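Local coordinates for protein fructokinase (Xylella fastidiosa Temecula1, PDB 3LJS) that probably phosphorylates fructose at the expense of ATP, as a fructokinase of the PfkB family of carbohydrate kinases, at residues 10-22 with 87-99. Sequence-based numbering, arbitrary orientation.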
loop_
_atom_site.group_PDB
_atom_site.type_symbol
_atom_site.label_atom_id
_atom_site.label_comp_id
_atom_site.label_asym_id
_atom_site.label_seq_id
_atom_site.Cartn_x
_atom_site.Cartn_y
_atom_site.Cartn_z
ATOM N N PHE B 10 -0.062 21.025 9.804
ATOM C CA PHE B 10 -0.590 19.816 10.413
ATOM C C PHE B 10 -1.363 18.882 9.494
ATOM O O PHE B 10 -2.111 19.320 8.627
ATOM C CB PHE B 10 -1.499 20.196 11.586
ATOM C CG PHE B 10 -2.221 19.026 12.186
ATOM C CD1 PHE B 10 -1.583 18.195 13.101
ATOM C CD2 PHE B 10 -3.523 18.720 11.795
ATOM C CE1 PHE B 10 -2.234 17.072 13.617
ATOM C CE2 PHE B 10 -4.179 17.600 12.304
ATOM C CZ PHE B 10 -3.532 16.777 13.213
ATOM N N GLY B 11 -1.198 17.582 9.705
ATOM C CA GLY B 11 -1.949 16.642 8.903
ATOM C C GLY B 11 -1.223 15.418 8.402
ATOM O O GLY B 11 -0.479 14.758 9.127
ATOM N N GLU B 12 -1.436 15.119 7.129
ATOM C CA GLU B 12 -0.829 13.947 6.553
ATOM C C GLU B 12 0.383 14.199 5.680
ATOM O O GLU B 12 0.459 15.182 4.940
ATOM C CB GLU B 12 -1.871 13.154 5.751
ATOM C CG GLU B 12 -2.113 13.644 4.321
ATOM C CD GLU B 12 -2.872 14.966 4.240
ATOM O OE1 GLU B 12 -3.181 15.562 5.299
ATOM O OE2 GLU B 12 -3.162 15.413 3.102
ATOM N N ALA B 13 1.334 13.287 5.818
ATOM C CA ALA B 13 2.551 13.249 5.036
ATOM C C ALA B 13 2.442 11.799 4.566
ATOM O O ALA B 13 2.201 10.900 5.374
ATOM C CB ALA B 13 3.780 13.437 5.926
ATOM N N LEU B 14 2.568 11.567 3.269
ATOM C CA LEU B 14 2.456 10.210 2.752
ATOM C C LEU B 14 3.343 10.033 1.540
ATOM O O LEU B 14 4.012 10.976 1.115
ATOM C CB LEU B 14 0.999 9.905 2.386
ATOM C CG LEU B 14 0.241 10.963 1.573
ATOM C CD1 LEU B 14 0.803 11.070 0.162
ATOM C CD2 LEU B 14 -1.232 10.576 1.519
ATOM N N ILE B 15 3.342 8.825 0.984
ATOM C CA ILE B 15 4.155 8.521 -0.186
ATOM C C ILE B 15 3.327 8.519 -1.459
ATOM O O ILE B 15 2.300 7.840 -1.540
ATOM C CB ILE B 15 4.826 7.130 -0.060
ATOM C CG1 ILE B 15 5.729 7.090 1.174
ATOM C CG2 ILE B 15 5.616 6.813 -1.316
ATOM C CD1 ILE B 15 6.874 8.074 1.138
ATOM N N ASP B 16 3.757 9.302 -2.444
ATOM C CA ASP B 16 3.082 9.320 -3.734
ATOM C C ASP B 16 3.887 8.321 -4.561
ATOM O O ASP B 16 5.091 8.510 -4.754
ATOM C CB ASP B 16 3.160 10.697 -4.412
ATOM C CG ASP B 16 2.287 11.748 -3.737
ATOM O OD1 ASP B 16 1.143 11.431 -3.357
ATOM O OD2 ASP B 16 2.742 12.903 -3.610
HETATM N N MSE B 17 3.236 7.254 -5.019
HETATM C CA MSE B 17 3.899 6.238 -5.835
HETATM C C MSE B 17 3.508 6.484 -7.289
HETATM O O MSE B 17 2.392 6.170 -7.705
HETATM C CB MSE B 17 3.470 4.836 -5.397
HETATM C CG MSE B 17 4.038 4.401 -4.060
HETATM SE SE MSE B 17 5.942 4.036 -4.131
HETATM C CE MSE B 17 5.851 2.182 -4.629
ATOM N N LEU B 18 4.444 7.048 -8.048
ATOM C CA LEU B 18 4.228 7.406 -9.445
ATOM C C LEU B 18 4.450 6.274 -10.437
ATOM O O LEU B 18 5.581 5.864 -10.685
ATOM C CB LEU B 18 5.134 8.589 -9.806
ATOM C CG LEU B 18 4.742 9.995 -9.331
ATOM C CD1 LEU B 18 4.185 9.972 -7.925
ATOM C CD2 LEU B 18 5.961 10.905 -9.418
ATOM N N ALA B 19 3.361 5.780 -11.015
ATOM C CA ALA B 19 3.440 4.696 -11.985
ATOM C C ALA B 19 4.102 5.198 -13.260
ATOM O O ALA B 19 3.676 6.202 -13.829
ATOM C CB ALA B 19 2.043 4.166 -12.299
ATOM N N GLN B 20 5.143 4.499 -13.699
ATOM C CA GLN B 20 5.851 4.870 -14.917
ATOM C C GLN B 20 5.291 4.095 -16.101
ATOM O O GLN B 20 4.799 2.976 -15.947
ATOM C CB GLN B 20 7.347 4.574 -14.785
ATOM C CG GLN B 20 8.048 5.354 -13.690
ATOM C CD GLN B 20 7.659 6.815 -13.686
ATOM O OE1 GLN B 20 6.657 7.200 -13.082
ATOM N NE2 GLN B 20 8.441 7.640 -14.375
ATOM N N PRO B 21 5.360 4.682 -17.304
ATOM C CA PRO B 21 4.849 4.020 -18.507
ATOM C C PRO B 21 5.578 2.706 -18.759
ATOM O O PRO B 21 6.729 2.535 -18.350
ATOM C CB PRO B 21 5.122 5.043 -19.606
ATOM C CG PRO B 21 5.081 6.355 -18.871
ATOM C CD PRO B 21 5.857 6.030 -17.621
ATOM N N LEU B 22 4.906 1.779 -19.429
ATOM C CA LEU B 22 5.514 0.492 -19.732
ATOM C C LEU B 22 6.696 0.751 -20.657
ATOM O O LEU B 22 6.578 1.480 -21.643
ATOM C CB LEU B 22 4.486 -0.428 -20.394
ATOM C CG LEU B 22 4.406 -1.848 -19.822
ATOM C CD1 LEU B 22 4.563 -1.821 -18.304
ATOM C CD2 LEU B 22 3.073 -2.470 -20.212
ATOM N N THR B 87 1.227 0.894 14.624
ATOM C CA THR B 87 -0.138 0.381 14.542
ATOM C C THR B 87 -0.671 0.348 13.116
ATOM O O THR B 87 -1.506 -0.489 12.774
ATOM C CB THR B 87 -1.087 1.227 15.417
ATOM O OG1 THR B 87 -0.681 1.124 16.788
ATOM C CG2 THR B 87 -2.525 0.743 15.288
ATOM N N ALA B 88 -0.194 1.267 12.286
ATOM C CA ALA B 88 -0.622 1.329 10.899
ATOM C C ALA B 88 0.538 1.779 10.026
ATOM O O ALA B 88 1.514 2.365 10.508
ATOM C CB ALA B 88 -1.806 2.285 10.750
ATOM N N LYS B 89 0.424 1.496 8.736
ATOM C CA LYS B 89 1.458 1.850 7.779
ATOM C C LYS B 89 1.298 3.273 7.267
ATOM O O LYS B 89 0.227 3.880 7.379
ATOM C CB LYS B 89 1.406 0.897 6.582
ATOM C CG LYS B 89 1.554 -0.579 6.929
ATOM C CD LYS B 89 2.963 -0.890 7.385
ATOM C CE LYS B 89 3.161 -2.380 7.609
ATOM N NZ LYS B 89 4.539 -2.655 8.105
ATOM N N THR B 90 2.379 3.795 6.702
ATOM C CA THR B 90 2.372 5.121 6.112
ATOM C C THR B 90 1.447 5.013 4.903
ATOM O O THR B 90 1.540 4.062 4.125
ATOM C CB THR B 90 3.778 5.510 5.627
ATOM O OG1 THR B 90 4.676 5.521 6.744
ATOM C CG2 THR B 90 3.758 6.877 4.966
ATOM N N ALA B 91 0.547 5.973 4.753
ATOM C CA ALA B 91 -0.381 5.960 3.632
ATOM C C ALA B 91 0.353 6.036 2.299
ATOM O O ALA B 91 1.421 6.652 2.191
ATOM C CB ALA B 91 -1.356 7.128 3.749
ATOM N N LEU B 92 -0.237 5.416 1.282
ATOM C CA LEU B 92 0.328 5.415 -0.058
ATOM C C LEU B 92 -0.714 5.940 -1.030
ATOM O O LEU B 92 -1.902 5.628 -0.916
ATOM C CB LEU B 92 0.731 3.996 -0.488
ATOM C CG LEU B 92 1.734 3.216 0.357
ATOM C CD1 LEU B 92 1.893 1.812 -0.239
ATOM C CD2 LEU B 92 3.074 3.942 0.400
ATOM N N ALA B 93 -0.263 6.745 -1.982
ATOM C CA ALA B 93 -1.139 7.299 -2.998
ATOM C C ALA B 93 -0.538 6.919 -4.344
ATOM O O ALA B 93 0.458 7.501 -4.776
ATOM C CB ALA B 93 -1.217 8.819 -2.863
ATOM N N PHE B 94 -1.124 5.918 -4.992
ATOM C CA PHE B 94 -0.636 5.472 -6.288
ATOM C C PHE B 94 -1.229 6.347 -7.383
ATOM O O PHE B 94 -2.441 6.556 -7.437
ATOM C CB PHE B 94 -1.004 4.003 -6.511
ATOM C CG PHE B 94 -0.115 3.041 -5.779
ATOM C CD1 PHE B 94 1.084 2.621 -6.342
ATOM C CD2 PHE B 94 -0.456 2.584 -4.509
ATOM C CE1 PHE B 94 1.936 1.762 -5.659
ATOM C CE2 PHE B 94 0.384 1.726 -3.812
ATOM C CZ PHE B 94 1.590 1.312 -4.389
ATOM N N VAL B 95 -0.364 6.871 -8.247
ATOM C CA VAL B 95 -0.799 7.733 -9.337
ATOM C C VAL B 95 -0.439 7.091 -10.677
ATOM O O VAL B 95 0.715 6.718 -10.910
ATOM C CB VAL B 95 -0.120 9.125 -9.253
ATOM C CG1 VAL B 95 -0.659 10.033 -10.345
ATOM C CG2 VAL B 95 -0.360 9.742 -7.883
ATOM N N ALA B 96 -1.430 6.958 -11.551
ATOM C CA ALA B 96 -1.206 6.361 -12.861
ATOM C C ALA B 96 -2.216 6.871 -13.877
ATOM O O ALA B 96 -2.735 7.981 -13.752
ATOM C CB ALA B 96 -1.292 4.845 -12.761
ATOM N N LEU B 97 -2.479 6.054 -14.891
ATOM C CA LEU B 97 -3.439 6.398 -15.932
ATOM C C LEU B 97 -4.250 5.161 -16.289
ATOM O O LEU B 97 -3.705 4.064 -16.403
ATOM C CB LEU B 97 -2.730 6.890 -17.199
ATOM C CG LEU B 97 -1.642 7.960 -17.115
ATOM C CD1 LEU B 97 -0.372 7.362 -16.523
ATOM C CD2 LEU B 97 -1.360 8.493 -18.511
ATOM N N ASP B 98 -5.554 5.336 -16.447
ATOM C CA ASP B 98 -6.423 4.235 -16.838
ATOM C C ASP B 98 -7.771 4.800 -17.223
ATOM O O ASP B 98 -8.421 4.281 -18.132
ATOM C CB ASP B 98 -6.588 3.202 -15.724
ATOM C CG ASP B 98 -7.270 1.928 -16.215
ATOM O OD1 ASP B 98 -7.472 0.999 -15.404
ATOM O OD2 ASP B 98 -7.601 1.858 -17.422
ATOM N N ALA B 99 -8.207 5.841 -16.515
ATOM C CA ALA B 99 -9.459 6.496 -16.874
ATOM C C ALA B 99 -8.991 6.930 -18.255
ATOM O O ALA B 99 -8.411 8.001 -18.410
ATOM C CB ALA B 99 -9.704 7.699 -15.975
#
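M17, a selenomethionine, lies alongside F94, both side chains leaving the same face of the sheet. Its CB already sits 3.4 Å from F94 CD1 and equally close to CE1. M17 CG, set beside the backbone N (chi1 -72°), passes over one face of the F94 ring, offset toward the rim, in a CH-pi contact 4.1 Å from the ring centroid. Bends at the next two torsions carry SE onward and bring the methyl CE back to 4.1 Å from F94 CE1. M17 of the second subunit packs on this side chain, and F64 of that subunit meets the F94 ring edge-to-face. The pair thus belongs to the dimer-facing side of the small four-stranded lid sheet of the ribokinase fold, in which strands 14-19 and 92-97 are the parallel inner pair. Five backbone hydrogen bonds join the two segments, from I15 N to A91 O (3.1 Å) through to A19 N to V95 O (2.8 Å). I15 and L92 share the M17 face, CB of I15 lying 3.7 Å from L92 CD2. On the other face D16 OD1 comes to 3.6 Å from A93 CB. Past the last bond the methyls A19 CB and A96 CB press tightly together at 3.4 Å.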